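Local coordinates for CELL WALL surface anchor family protein (Streptococcus pneumoniae, PDB 2X9Z) that probably serves as the repeating backbone subunit of the pneumococcal pilus, a cell-wall-anchored fibre associated with cell adhesion, at residues W53-M57 with V112-A118; P150-N154 with I232-I238. The protein carries 1 engineered substitution. All blocks are in the same frame, centred on the assembly; numbering follows the deposited sequence.

The two contacts illustrate how a chain of successive beta domains is packed within a domain and joined at a linker. Interaction 1 is the packing within a domain, with its centre about 9 Å from the centre of the chain. Interaction 2, about 17 Å from that centre, lies where the linker after strand 130-139 meets the second domain. Their centres are 23 Å apart and they follow in series along the chain, yet they touch: R56 CB packs at 4.0 Å from P150 CD. The guanidinium of R56 also forms salt bridges with D92 and with E231, the residue just before I232.

Interaction 1 of 2, residues W53-M57 with V112-A118; sequences WSDRM and VKITYSA
Face-to-face packing of two sheets, as in a beta sandwich, is exemplified by this buried contact inside the first of the two Cna-B-like domains in this chain. Both segments are extended strands running nearly parallel, with a crossing angle of -15° and axes 10.6 Å apart, a spacing that side chains rather than backbone hydrogen bonds must bridge. The register pairs W53 with I114 (CA to CA 9.1 Å), D55 with Y116 (10.7 Å) and M57 with A118 (9.1 Å). Strand alternation therefore sends W53, D55 and M57 toward V112, I114, Y116 and A118. With chi1 in m and chi2 near -96°, W53 lays one indole face against I114, whose CD1 makes a CH-pi contact 3.8 Å from the five-membered ring centroid; W53 CH2 meets V112 CG1 at 3.8 Å. In the middle, D55 (chi1 t) and Y116 (chi1 p) span the gap through a weak hydrogen bond, OH to OD2, of 2.7 Å, while K7 takes OD1 of the same carboxylate. Selenomethionine M57, chi1 p, curls so that SE lies 3.8 Å from A118 CB and CE 3.9 Å from Y116 CE1. Strand 50-57 runs antiparallel between 90-95 and 130-139 in one sheet, and strand 110-120 likewise between 33-42 and 61-72 in the other.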
loop_
_atom_site.group_PDB
_atom_site.type_symbol
_atom_site.label_atom_id
_atom_site.label_comp_id
_atom_site.label_asym_id
_atom_site.label_seq_id
_atom_site.Cartn_x
_atom_site.Cartn_y
_atom_site.Cartn_z
ATOM N N TRP A 53 -7.962 -2.758 1.218
ATOM C CA TRP A 53 -6.910 -1.838 1.635
ATOM C C TRP A 53 -5.685 -2.648 2.047
ATOM O O TRP A 53 -5.797 -3.628 2.776
ATOM C CB TRP A 53 -7.348 -0.966 2.817
ATOM C CG TRP A 53 -8.455 -0.004 2.494
ATOM C CD1 TRP A 53 -8.322 1.318 2.142
ATOM C CD2 TRP A 53 -9.864 -0.284 2.484
ATOM N NE1 TRP A 53 -9.561 1.873 1.925
ATOM C CE2 TRP A 53 -10.522 0.913 2.125
ATOM C CE3 TRP A 53 -10.631 -1.426 2.744
ATOM C CZ2 TRP A 53 -11.909 1.002 2.022
ATOM C CZ3 TRP A 53 -12.009 -1.336 2.639
ATOM C CH2 TRP A 53 -12.633 -0.128 2.283
ATOM N N SER A 54 -4.517 -2.217 1.599
ATOM C CA SER A 54 -3.281 -2.926 1.871
ATOM C C SER A 54 -2.280 -1.888 2.386
ATOM O O SER A 54 -2.095 -0.841 1.770
ATOM C CB SER A 54 -2.790 -3.593 0.580
ATOM O OG SER A 54 -1.608 -4.347 0.774
ATOM N N ASP A 55 -1.633 -2.184 3.510
ATOM C CA ASP A 55 -0.772 -1.223 4.185
ATOM C C ASP A 55 0.524 -1.899 4.644
ATOM O O ASP A 55 0.489 -2.939 5.294
ATOM C CB ASP A 55 -1.547 -0.663 5.381
ATOM C CG ASP A 55 -0.914 0.563 5.996
ATOM O OD1 ASP A 55 0.261 0.898 5.722
ATOM O OD2 ASP A 55 -1.634 1.197 6.796
ATOM N N ARG A 56 1.669 -1.316 4.304
ATOM C CA ARG A 56 2.954 -1.802 4.813
ATOM C C ARG A 56 3.779 -0.623 5.279
ATOM O O ARG A 56 3.586 0.499 4.814
ATOM C CB ARG A 56 3.723 -2.579 3.745
ATOM C CG ARG A 56 3.053 -3.868 3.289
ATOM C CD ARG A 56 3.050 -4.922 4.407
ATOM N NE ARG A 56 2.547 -6.230 3.965
ATOM C CZ ARG A 56 1.262 -6.536 3.810
ATOM N NH1 ARG A 56 0.329 -5.624 4.038
ATOM N NH2 ARG A 56 0.911 -7.753 3.415
HETATM N N MSE A 57 4.705 -0.861 6.198
HETATM C CA MSE A 57 5.494 0.249 6.721
HETATM C C MSE A 57 6.961 -0.108 6.895
HETATM O O MSE A 57 7.334 -1.286 6.964
HETATM C CB MSE A 57 4.873 0.796 8.005
HETATM C CG MSE A 57 4.753 -0.214 9.131
HETATM SE SE MSE A 57 3.250 0.228 10.313
HETATM C CE MSE A 57 1.833 -0.360 9.104
ATOM N N VAL A 112 -15.328 5.315 4.645
ATOM C CA VAL A 112 -14.711 4.224 5.394
ATOM C C VAL A 112 -13.509 4.779 6.137
ATOM O O VAL A 112 -12.700 5.486 5.548
ATOM C CB VAL A 112 -14.239 3.076 4.469
ATOM C CG1 VAL A 112 -13.697 1.917 5.302
ATOM C CG2 VAL A 112 -15.376 2.601 3.579
ATOM N N LYS A 113 -13.402 4.475 7.425
ATOM C CA LYS A 113 -12.241 4.881 8.201
ATOM C C LYS A 113 -11.607 3.662 8.863
ATOM O O LYS A 113 -12.283 2.865 9.522
ATOM C CB LYS A 113 -12.639 5.909 9.264
ATOM C CG LYS A 113 -11.487 6.399 10.137
ATOM C CD LYS A 113 -11.966 7.527 11.042
ATOM C CE LYS A 113 -10.938 7.917 12.077
ATOM N NZ LYS A 113 -11.495 8.966 12.970
ATOM N N ILE A 114 -10.306 3.517 8.664
ATOM C CA ILE A 114 -9.540 2.437 9.264
ATOM C C ILE A 114 -8.500 3.077 10.171
ATOM O O ILE A 114 -7.748 3.958 9.743
ATOM C CB ILE A 114 -8.822 1.596 8.196
ATOM C CG1 ILE A 114 -9.843 0.980 7.238
ATOM C CG2 ILE A 114 -7.945 0.515 8.852
ATOM C CD1 ILE A 114 -9.209 0.354 6.005
ATOM N N THR A 115 -8.470 2.666 11.432
ATOM C CA THR A 115 -7.496 3.208 12.375
ATOM C C THR A 115 -6.633 2.086 12.929
ATOM O O THR A 115 -7.061 0.927 13.003
ATOM C CB THR A 115 -8.174 3.967 13.534
ATOM O OG1 THR A 115 -8.984 3.064 14.293
ATOM C CG2 THR A 115 -9.058 5.085 13.011
ATOM N N TYR A 116 -5.413 2.437 13.322
ATOM C CA TYR A 116 -4.473 1.480 13.908
ATOM C C TYR A 116 -3.285 2.257 14.446
ATOM O O TYR A 116 -3.178 3.461 14.233
ATOM C CB TYR A 116 -3.997 0.464 12.865
ATOM C CG TYR A 116 -3.121 1.065 11.791
ATOM C CD1 TYR A 116 -1.732 1.098 11.936
ATOM C CD2 TYR A 116 -3.674 1.610 10.640
ATOM C CE1 TYR A 116 -0.912 1.653 10.957
ATOM C CE2 TYR A 116 -2.865 2.164 9.648
ATOM C CZ TYR A 116 -1.487 2.185 9.819
ATOM O OH TYR A 116 -0.687 2.731 8.850
ATOM N N SER A 117 -2.391 1.570 15.137
ATOM C CA SER A 117 -1.182 2.237 15.598
ATOM C C SER A 117 0.067 1.444 15.253
ATOM O O SER A 117 -0.004 0.257 14.896
ATOM C CB SER A 117 -1.247 2.526 17.097
ATOM O OG SER A 117 -1.294 1.329 17.850
ATOM N N ALA A 118 1.207 2.122 15.346
ATOM C CA ALA A 118 2.512 1.501 15.182
ATOM C C ALA A 118 3.437 2.131 16.202
ATOM O O ALA A 118 3.170 3.217 16.696
ATOM C CB ALA A 118 3.035 1.720 13.781
#

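Interaction 2 of 2, residues P150-N154 with I232-I238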
loop_
_atom_site.group_PDB
_atom_site.type_symbol
_atom_site.label_atom_id
_atom_site.label_comp_id
_atom_site.label_asym_id
_atom_site.label_seq_id
_atom_site.Cartn_x
_atom_site.Cartn_y
_atom_site.Cartn_z
ATOM N N PRO A 150 8.193 -2.926 1.095
ATOM C CA PRO A 150 9.556 -2.389 0.993
ATOM C C PRO A 150 10.623 -3.443 1.273
ATOM O O PRO A 150 10.387 -4.392 2.026
ATOM C CB PRO A 150 9.594 -1.303 2.073
ATOM C CG PRO A 150 8.179 -0.964 2.340
ATOM C CD PRO A 150 7.394 -2.220 2.108
ATOM N N ASN A 151 11.791 -3.284 0.658
ATOM C CA ASN A 151 12.908 -4.197 0.882
ATOM C C ASN A 151 14.235 -3.476 0.750
ATOM O O ASN A 151 14.342 -2.474 0.042
ATOM C CB ASN A 151 12.863 -5.363 -0.111
ATOM C CG ASN A 151 13.661 -6.585 0.355
ATOM O OD1 ASN A 151 14.152 -6.641 1.487
ATOM N ND2 ASN A 151 13.785 -7.578 -0.528
ATOM N N LYS A 152 15.243 -3.993 1.436
ATOM C CA LYS A 152 16.599 -3.507 1.261
ATOM C C LYS A 152 17.239 -4.226 0.082
ATOM O O LYS A 152 16.801 -5.318 -0.293
ATOM C CB LYS A 152 17.407 -3.756 2.532
ATOM C CG LYS A 152 16.962 -2.905 3.703
ATOM C CD LYS A 152 17.735 -3.218 4.969
ATOM C CE LYS A 152 17.161 -2.442 6.141
ATOM N NZ LYS A 152 17.827 -2.779 7.424
ATOM N N PRO A 153 18.258 -3.607 -0.526
ATOM C CA PRO A 153 19.060 -4.319 -1.521
ATOM C C PRO A 153 19.845 -5.422 -0.825
ATOM O O PRO A 153 19.845 -5.475 0.410
ATOM C CB PRO A 153 20.037 -3.246 -2.029
ATOM C CG PRO A 153 19.498 -1.935 -1.539
ATOM C CD PRO A 153 18.759 -2.244 -0.281
ATOM N N ASN A 154 20.512 -6.282 -1.587
ATOM C CA ASN A 154 21.439 -7.228 -0.973
ATOM C C ASN A 154 22.732 -6.527 -0.571
ATOM O O ASN A 154 22.877 -5.320 -0.782
ATOM C CB ASN A 154 21.705 -8.439 -1.876
ATOM C CG ASN A 154 22.336 -8.064 -3.204
ATOM O OD1 ASN A 154 23.070 -7.085 -3.309
ATOM N ND2 ASN A 154 22.062 -8.862 -4.226
ATOM N N ILE A 232 8.069 -10.286 1.203
ATOM C CA ILE A 232 9.529 -10.308 1.101
ATOM C C ILE A 232 10.096 -11.555 1.768
ATOM O O ILE A 232 9.677 -11.926 2.869
ATOM C CB ILE A 232 10.171 -9.042 1.743
ATOM C CG1 ILE A 232 9.627 -7.775 1.083
ATOM C CG2 ILE A 232 11.701 -9.105 1.699
ATOM C CD1 ILE A 232 9.739 -7.756 -0.416
ATOM N N THR A 233 11.042 -12.201 1.093
ATOM C CA THR A 233 11.724 -13.373 1.635
ATOM C C THR A 233 13.233 -13.168 1.750
ATOM O O THR A 233 13.887 -13.804 2.576
ATOM C CB THR A 233 11.483 -14.632 0.770
ATOM O OG1 THR A 233 12.045 -14.435 -0.536
ATOM C CG2 THR A 233 10.000 -14.924 0.646
ATOM N N THR A 234 13.776 -12.271 0.929
ATOM C CA THR A 234 15.222 -12.143 0.772
ATOM C C THR A 234 15.626 -10.703 0.477
ATOM O O THR A 234 15.049 -10.071 -0.400
ATOM C CB THR A 234 15.698 -13.003 -0.418
ATOM O OG1 THR A 234 15.287 -14.365 -0.231
ATOM C CG2 THR A 234 17.210 -12.928 -0.579
ATOM N N ALA A 235 16.618 -10.182 1.191
ATOM C CA ALA A 235 17.187 -8.889 0.822
ATOM C C ALA A 235 17.628 -8.934 -0.640
ATOM O O ALA A 235 18.211 -9.917 -1.090
ATOM C CB ALA A 235 18.359 -8.541 1.726
ATOM N N GLY A 236 17.318 -7.882 -1.387
ATOM C CA GLY A 236 17.725 -7.802 -2.780
ATOM C C GLY A 236 16.778 -8.438 -3.787
ATOM O O GLY A 236 17.093 -8.465 -4.970
ATOM N N GLU A 237 15.625 -8.937 -3.334
ATOM C CA GLU A 237 14.630 -9.538 -4.234
ATOM C C GLU A 237 13.220 -9.028 -3.938
ATOM O O GLU A 237 12.777 -9.029 -2.789
ATOM C CB GLU A 237 14.631 -11.072 -4.132
ATOM C CG GLU A 237 15.995 -11.754 -4.246
ATOM C CD GLU A 237 16.596 -11.723 -5.651
ATOM O OE1 GLU A 237 15.846 -11.569 -6.642
ATOM O OE2 GLU A 237 17.832 -11.869 -5.765
ATOM N N ILE A 238 12.520 -8.607 -4.985
ATOM C CA ILE A 238 11.110 -8.233 -4.900
ATOM C C ILE A 238 10.380 -8.923 -6.046
ATOM O O ILE A 238 10.873 -8.910 -7.180
ATOM C CB ILE A 238 10.929 -6.704 -4.998
ATOM C CG1 ILE A 238 11.297 -6.040 -3.668
ATOM C CG2 ILE A 238 9.506 -6.322 -5.425
ATOM C CD1 ILE A 238 11.265 -4.532 -3.707
HETATM O O HOH W 1 19.676 -10.757 -3.641
#
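N151 lays its carboxamide over I232, ND2 to CG2 3.4 Å, and reaches into the bend formed by the residues that follow. There ND2 donates to T234 O at 2.8 Å and, more weakly, to E237 O at 2.9 Å, so that one amide group binds carbonyls at both ends of a type II beta turn, T234 to E237. The turn closes with its own bond from E237 N to T234 O, 3.2 Å, and leads into strand 237-243 of the second Cna-B-like domain, to which these contacts join the linker between strands 130-139 and 159-166. G236 N completes the junction by donating to K152 O at 2.8 Å. At phi 87° and psi 4°, in the third position of the turn, a side chain on G236 would be jammed against the carbonyl O of A235, and an ideal CB would fall only 2.8 Å from N154 CB. N154 OD1 accepts hydrogen bonds from the backbone N of N156 and D158, while N154 ND2 donates to a water 3.1 Å away, which in turn donates to A235 O (3.1 Å) and E237 OE2 (3.0 Å).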